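Phosphate-binding protein (Unidentified prokaryotic organism, PDB 3W9V) binds phosphate as a PstS-family protein associated with phosphate transport and forms hetero-oligomers with human PON1. Local coordinates at residues 96-101 with 201-206; 118-123 with 133-138. The protein carries 1 engineered substitution. All blocks are in the same frame, centred on the assembly; numbering follows the deposited sequence.

Contact 1: residues 96-101 with 201-206; sequences PFRKAG and TTVAEG
Val-203 O is gripped twice. Arg-98 NH1 donates to Val-203 O over 3.0 Å, and a water that accepts from Arg-98 NH2 donates to both Val-203 O and Thr-201 O. The Arg-98 bond is nearly straight (167° at the hydrogen); Val-203 O lies close to the guanidinium plane, whereas NH1 stands above the carbonyl plane. With CG anti to the backbone N (chi1 -179°), the extended chain of Arg-98 carries NE toward 201-206. The guanidinium is sandwiched there: Glu-205 CG sits over the centre of one face, 3.7 Å from Arg-98 CZ, and Thr-201 CA over the opposite face near the rim, 3.8 Å from Arg-98 NH2. Glu-205 OE2, 4.6 Å from Arg-98 NH2 and well out of the guanidinium plane, has no N-H aimed at it, and any attraction is probably one of charge alone. In this periplasmic-binding-protein fold, the contact fastens the loop after strand 83-92 to the one joining helix 190-199 to strand 207-208. Gly-206 N donates to Arg-98 O at 2.7 Å, a short bond bent to 141° at the hydrogen. Ala-100 N donates to Glu-205 OE1 (2.9 Å) from above the carboxylate plane; a water links OE1 to Lys-99 NZ, which also bonds Ser-132 O.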
loop_
_atom_site.group_PDB
_atom_site.type_symbol
_atom_site.label_atom_id
_atom_site.label_comp_id
_atom_site.label_asym_id
_atom_site.label_seq_id
_atom_site.Cartn_x
_atom_site.Cartn_y
_atom_site.Cartn_z
ATOM N N PRO A 96 9.513 5.292 10.540
ATOM C CA PRO A 96 10.322 6.474 10.848
ATOM C C PRO A 96 9.965 7.008 12.229
ATOM O O PRO A 96 8.843 6.811 12.714
ATOM C CB PRO A 96 9.903 7.469 9.762
ATOM C CG PRO A 96 8.484 7.102 9.467
ATOM C CD PRO A 96 8.420 5.597 9.599
ATOM N N PHE A 97 10.918 7.688 12.856
ATOM C CA PHE A 97 10.724 8.194 14.204
ATOM C C PHE A 97 11.604 9.416 14.428
ATOM O O PHE A 97 12.613 9.609 13.739
ATOM C CB PHE A 97 11.061 7.110 15.241
ATOM C CG PHE A 97 12.491 6.662 15.190
ATOM C CD1 PHE A 97 13.458 7.306 15.947
ATOM C CD2 PHE A 97 12.876 5.615 14.369
ATOM C CE1 PHE A 97 14.781 6.919 15.879
ATOM C CE2 PHE A 97 14.206 5.221 14.302
ATOM C CZ PHE A 97 15.154 5.880 15.059
ATOM N N ARG A 98 11.219 10.231 15.403
ATOM C CA ARG A 98 12.010 11.394 15.788
ATOM C C ARG A 98 12.510 11.251 17.219
ATOM O O ARG A 98 11.796 11.557 18.170
ATOM C CB ARG A 98 11.201 12.681 15.637
ATOM C CG ARG A 98 11.999 13.920 16.003
ATOM C CD ARG A 98 11.228 15.204 15.762
ATOM N NE ARG A 98 11.951 16.350 16.312
ATOM C CZ ARG A 98 11.510 17.113 17.307
ATOM N NH1 ARG A 98 10.329 16.880 17.860
ATOM N NH2 ARG A 98 12.250 18.124 17.742
ATOM N N LYS A 99 13.737 10.766 17.365
ATOM C CA LYS A 99 14.330 10.555 18.683
ATOM C C LYS A 99 15.838 10.481 18.514
ATOM O O LYS A 99 16.357 9.543 17.907
ATOM C CB LYS A 99 13.799 9.269 19.326
ATOM C CG LYS A 99 14.235 9.054 20.779
ATOM C CD LYS A 99 13.677 10.113 21.720
ATOM C CE LYS A 99 14.129 9.858 23.155
ATOM N NZ LYS A 99 13.689 10.939 24.080
ATOM N N ALA A 100 16.538 11.479 19.046
ATOM C CA ALA A 100 17.981 11.580 18.864
ATOM C C ALA A 100 18.726 10.460 19.577
ATOM O O ALA A 100 18.283 9.964 20.611
ATOM C CB ALA A 100 18.483 12.941 19.335
ATOM N N GLY A 101 19.859 10.064 19.008
ATOM C CA GLY A 101 20.702 9.034 19.589
ATOM C C GLY A 101 21.631 8.438 18.551
ATOM O O GLY A 101 21.228 8.203 17.412
ATOM N N THR A 201 8.935 20.186 14.946
ATOM C CA THR A 201 9.924 20.495 15.974
ATOM C C THR A 201 9.388 21.413 17.075
ATOM O O THR A 201 10.135 21.820 17.965
ATOM C CB THR A 201 11.205 21.107 15.370
ATOM O OG1 THR A 201 10.881 22.319 14.674
ATOM C CG2 THR A 201 11.855 20.129 14.403
ATOM N N THR A 202 8.100 21.735 17.014
ATOM C CA THR A 202 7.478 22.563 18.045
ATOM C C THR A 202 7.003 21.717 19.223
ATOM O O THR A 202 6.561 22.247 20.242
ATOM C CB THR A 202 6.289 23.379 17.498
ATOM O OG1 THR A 202 5.191 22.505 17.209
ATOM C CG2 THR A 202 6.691 24.139 16.239
ATOM N N VAL A 203 7.090 20.399 19.073
ATOM C CA VAL A 203 6.779 19.482 20.161
ATOM C C VAL A 203 8.027 18.703 20.557
ATOM O O VAL A 203 9.024 18.696 19.836
ATOM C CB VAL A 203 5.647 18.497 19.783
ATOM C CG1 VAL A 203 4.377 19.257 19.429
ATOM C CG2 VAL A 203 6.078 17.599 18.631
ATOM N N ALA A 204 7.966 18.049 21.711
ATOM C CA ALA A 204 9.097 17.276 22.204
ATOM C C ALA A 204 9.364 16.073 21.308
ATOM O O ALA A 204 8.453 15.552 20.660
ATOM C CB ALA A 204 8.846 16.824 23.635
ATOM N N GLU A 205 10.618 15.639 21.268
ATOM C CA GLU A 205 10.979 14.434 20.534
ATOM C C GLU A 205 10.257 13.223 21.102
ATOM O O GLU A 205 9.789 13.243 22.242
ATOM C CB GLU A 205 12.484 14.176 20.613
ATOM C CG GLU A 205 13.351 15.129 19.821
ATOM C CD GLU A 205 14.789 14.659 19.750
ATOM O OE1 GLU A 205 15.118 13.645 20.408
ATOM O OE2 GLU A 205 15.589 15.300 19.033
ATOM N N GLY A 206 10.175 12.167 20.300
ATOM C CA GLY A 206 9.640 10.906 20.769
ATOM C C GLY A 206 8.637 10.255 19.842
ATOM O O GLY A 206 8.253 9.109 20.071
HETATM O O HOH W 1 8.499 13.946 18.335
HETATM O O HOH W 2 11.708 20.349 19.573
HETATM O O HOH W 3 10.988 11.057 24.212
HETATM O O HOH W 4 15.042 13.161 22.883
#

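Contact 2: residues 118-123 with 133-138; sequences GRIADW and GPIQVV
Chi1 of -58° puts Ile-135 CG1 anti to the carbonyl carbon, where it meets the Trp-123 indole, while chi1 of -164° sets Asp-122 CG anti to its backbone N, beside Gly-133. The first meeting is a CH-pi contact: Ile-135 CG1 lies over one face, 3.6 Å from the centroid of the Trp-123 five-membered ring and 16° off its normal. The edge of the same indole faces the backbone, with Trp-123 CD1 3.4 Å from Pro-134 O. Ile-135 CD1 reaches on to the backbone of Asp-122 and to Ile-120 CG2, 4.0 Å away. Asp-122 and Pro-134 form a single antiparallel bridge as a non-hydrogen-bonded pair, an arrangement that asks no N-H of the proline. Its flanking bonds are Ile-135 N to Ala-121 O (2.9 Å) and Trp-123 N to Gly-133 O (2.8 Å), both nearly straight. The bridge pins the loop after helix 109-117 to the approach to strand 136-140, the central strand of a three-stranded parallel sheet. Gly-133 N donates to Asp-122 OD2 at 3.0 Å from above the carboxylate plane, and Ser-124 OG is a further partner of that oxygen. Close by, Asp-122 OD1 and Gly-133 O stand 3.2 Å apart as two acceptors without a bond.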
loop_
_atom_site.group_PDB
_atom_site.type_symbol
_atom_site.label_atom_id
_atom_site.label_comp_id
_atom_site.label_asym_id
_atom_site.label_seq_id
_atom_site.Cartn_x
_atom_site.Cartn_y
_atom_site.Cartn_z
ATOM N N GLY A 118 0.769 0.121 22.961
ATOM C CA GLY A 118 0.844 0.949 24.150
ATOM C C GLY A 118 1.544 0.287 25.324
ATOM O O GLY A 118 1.816 0.943 26.332
ATOM N N ARG A 119 1.835 -1.006 25.203
ATOM C CA ARG A 119 2.540 -1.730 26.257
ATOM C C ARG A 119 3.917 -1.128 26.540
ATOM O O ARG A 119 4.349 -1.053 27.696
ATOM C CB ARG A 119 2.679 -3.208 25.895
ATOM C CG ARG A 119 3.530 -4.002 26.875
ATOM C CD ARG A 119 3.536 -5.477 26.533
ATOM N NE ARG A 119 3.940 -5.723 25.152
ATOM C CZ ARG A 119 5.200 -5.813 24.741
ATOM N NH1 ARG A 119 6.199 -5.651 25.601
ATOM N NH2 ARG A 119 5.458 -6.048 23.464
ATOM N N ILE A 120 4.607 -0.707 25.484
ATOM C CA ILE A 120 5.891 -0.039 25.632
ATOM C C ILE A 120 5.694 1.451 25.401
ATOM O O ILE A 120 5.470 1.888 24.271
ATOM C CB ILE A 120 6.926 -0.574 24.632
ATOM C CG1 ILE A 120 7.174 -2.065 24.860
ATOM C CG2 ILE A 120 8.229 0.213 24.750
ATOM C CD1 ILE A 120 8.045 -2.698 23.794
ATOM N N ALA A 121 5.782 2.227 26.477
ATOM C CA ALA A 121 5.477 3.652 26.429
ATOM C C ALA A 121 6.719 4.536 26.521
ATOM O O ALA A 121 6.629 5.754 26.373
ATOM C CB ALA A 121 4.489 4.015 27.531
ATOM N N ASP A 122 7.869 3.920 26.767
ATOM C CA ASP A 122 9.122 4.652 26.903
ATOM C C ASP A 122 10.193 4.048 26.003
ATOM O O ASP A 122 10.280 2.827 25.859
ATOM C CB ASP A 122 9.596 4.640 28.361
ATOM C CG ASP A 122 10.661 5.685 28.635
ATOM O OD1 ASP A 122 10.303 6.786 29.106
ATOM O OD2 ASP A 122 11.853 5.413 28.376
ATOM N N TRP A 123 11.004 4.912 25.401
ATOM C CA TRP A 123 12.081 4.490 24.514
ATOM C C TRP A 123 13.088 3.554 25.187
ATOM O O TRP A 123 13.785 2.798 24.510
ATOM C CB TRP A 123 12.795 5.711 23.922
ATOM C CG TRP A 123 12.061 6.307 22.761
ATOM C CD1 TRP A 123 11.181 7.351 22.791
ATOM C CD2 TRP A 123 12.137 5.882 21.395
ATOM N NE1 TRP A 123 10.707 7.604 21.523
ATOM C CE2 TRP A 123 11.276 6.714 20.651
ATOM C CE3 TRP A 123 12.847 4.878 20.732
ATOM C CZ2 TRP A 123 11.115 6.576 19.272
ATOM C CZ3 TRP A 123 12.683 4.742 19.365
ATOM C CH2 TRP A 123 11.822 5.586 18.652
ATOM N N GLY A 133 12.728 8.088 27.451
ATOM C CA GLY A 133 11.710 9.118 27.380
ATOM C C GLY A 133 10.479 8.621 26.646
ATOM O O GLY A 133 10.518 7.572 25.999
ATOM N N PRO A 134 9.377 9.375 26.732
ATOM C CA PRO A 134 8.097 8.911 26.183
ATOM C C PRO A 134 8.093 8.679 24.672
ATOM O O PRO A 134 8.718 9.412 23.905
ATOM C CB PRO A 134 7.128 10.042 26.545
ATOM C CG PRO A 134 7.997 11.240 26.772
ATOM C CD PRO A 134 9.260 10.699 27.366
ATOM N N ILE A 135 7.376 7.635 24.269
ATOM C CA ILE A 135 7.081 7.370 22.872
ATOM C C ILE A 135 5.689 7.911 22.580
ATOM O O ILE A 135 4.760 7.697 23.363
ATOM C CB ILE A 135 7.075 5.861 22.590
ATOM C CG1 ILE A 135 8.424 5.237 22.949
ATOM C CG2 ILE A 135 6.728 5.583 21.130
ATOM C CD1 ILE A 135 8.417 3.722 22.883
ATOM N N GLN A 136 5.543 8.617 21.464
ATOM C CA GLN A 136 4.235 9.109 21.049
ATOM C C GLN A 136 3.913 8.598 19.651
ATOM O O GLN A 136 4.623 8.895 18.696
ATOM C CB GLN A 136 4.192 10.637 21.092
ATOM C CG GLN A 136 2.823 11.230 20.806
ATOM C CD GLN A 136 2.794 12.743 20.944
ATOM O OE1 GLN A 136 3.726 13.438 20.539
ATOM N NE2 GLN A 136 1.714 13.262 21.522
ATOM N N VAL A 137 2.845 7.819 19.535
ATOM C CA VAL A 137 2.463 7.237 18.255
ATOM C C VAL A 137 1.674 8.230 17.407
ATOM O O VAL A 137 0.742 8.877 17.894
ATOM C CB VAL A 137 1.642 5.941 18.467
ATOM C CG1 VAL A 137 1.002 5.482 17.169
ATOM C CG2 VAL A 137 2.528 4.846 19.049
ATOM N N VAL A 138 2.066 8.360 16.142
ATOM C CA VAL A 138 1.298 9.109 15.158
ATOM C C VAL A 138 0.669 8.095 14.215
ATOM O O VAL A 138 1.327 7.140 13.798
ATOM C CB VAL A 138 2.189 10.082 14.360
ATOM C CG1 VAL A 138 1.338 10.963 13.456
ATOM C CG2 VAL A 138 3.027 10.935 15.304
HETATM O O HOH W 5 4.097 7.354 26.615
#

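How the contacts relate
From the N terminus, the chain leaves strand 83-92, enters 96-101, and passes through helix 109-117 to 118-123. Contact 2 closes first, when after a nine-residue loop the chain returns in space alongside 118-123 at 133-138, and so lies nested inside the much longer loop that contact 1 closes when 201-206 arrives after helix 190-199. Their centres are about 12 Å apart, and they touch directly. Gly-206 O probably accepts from both Gln-136 N (3.1 Å) and Trp-123 NE1 (3.2 Å), which joins the run into strand 207-208 to its sheet neighbour 136-140. Trp-123 CH2 lies 3.6 Å from Phe-97 CD1, and the indole also packs on Lys-99, tying 96-101 to contact 2.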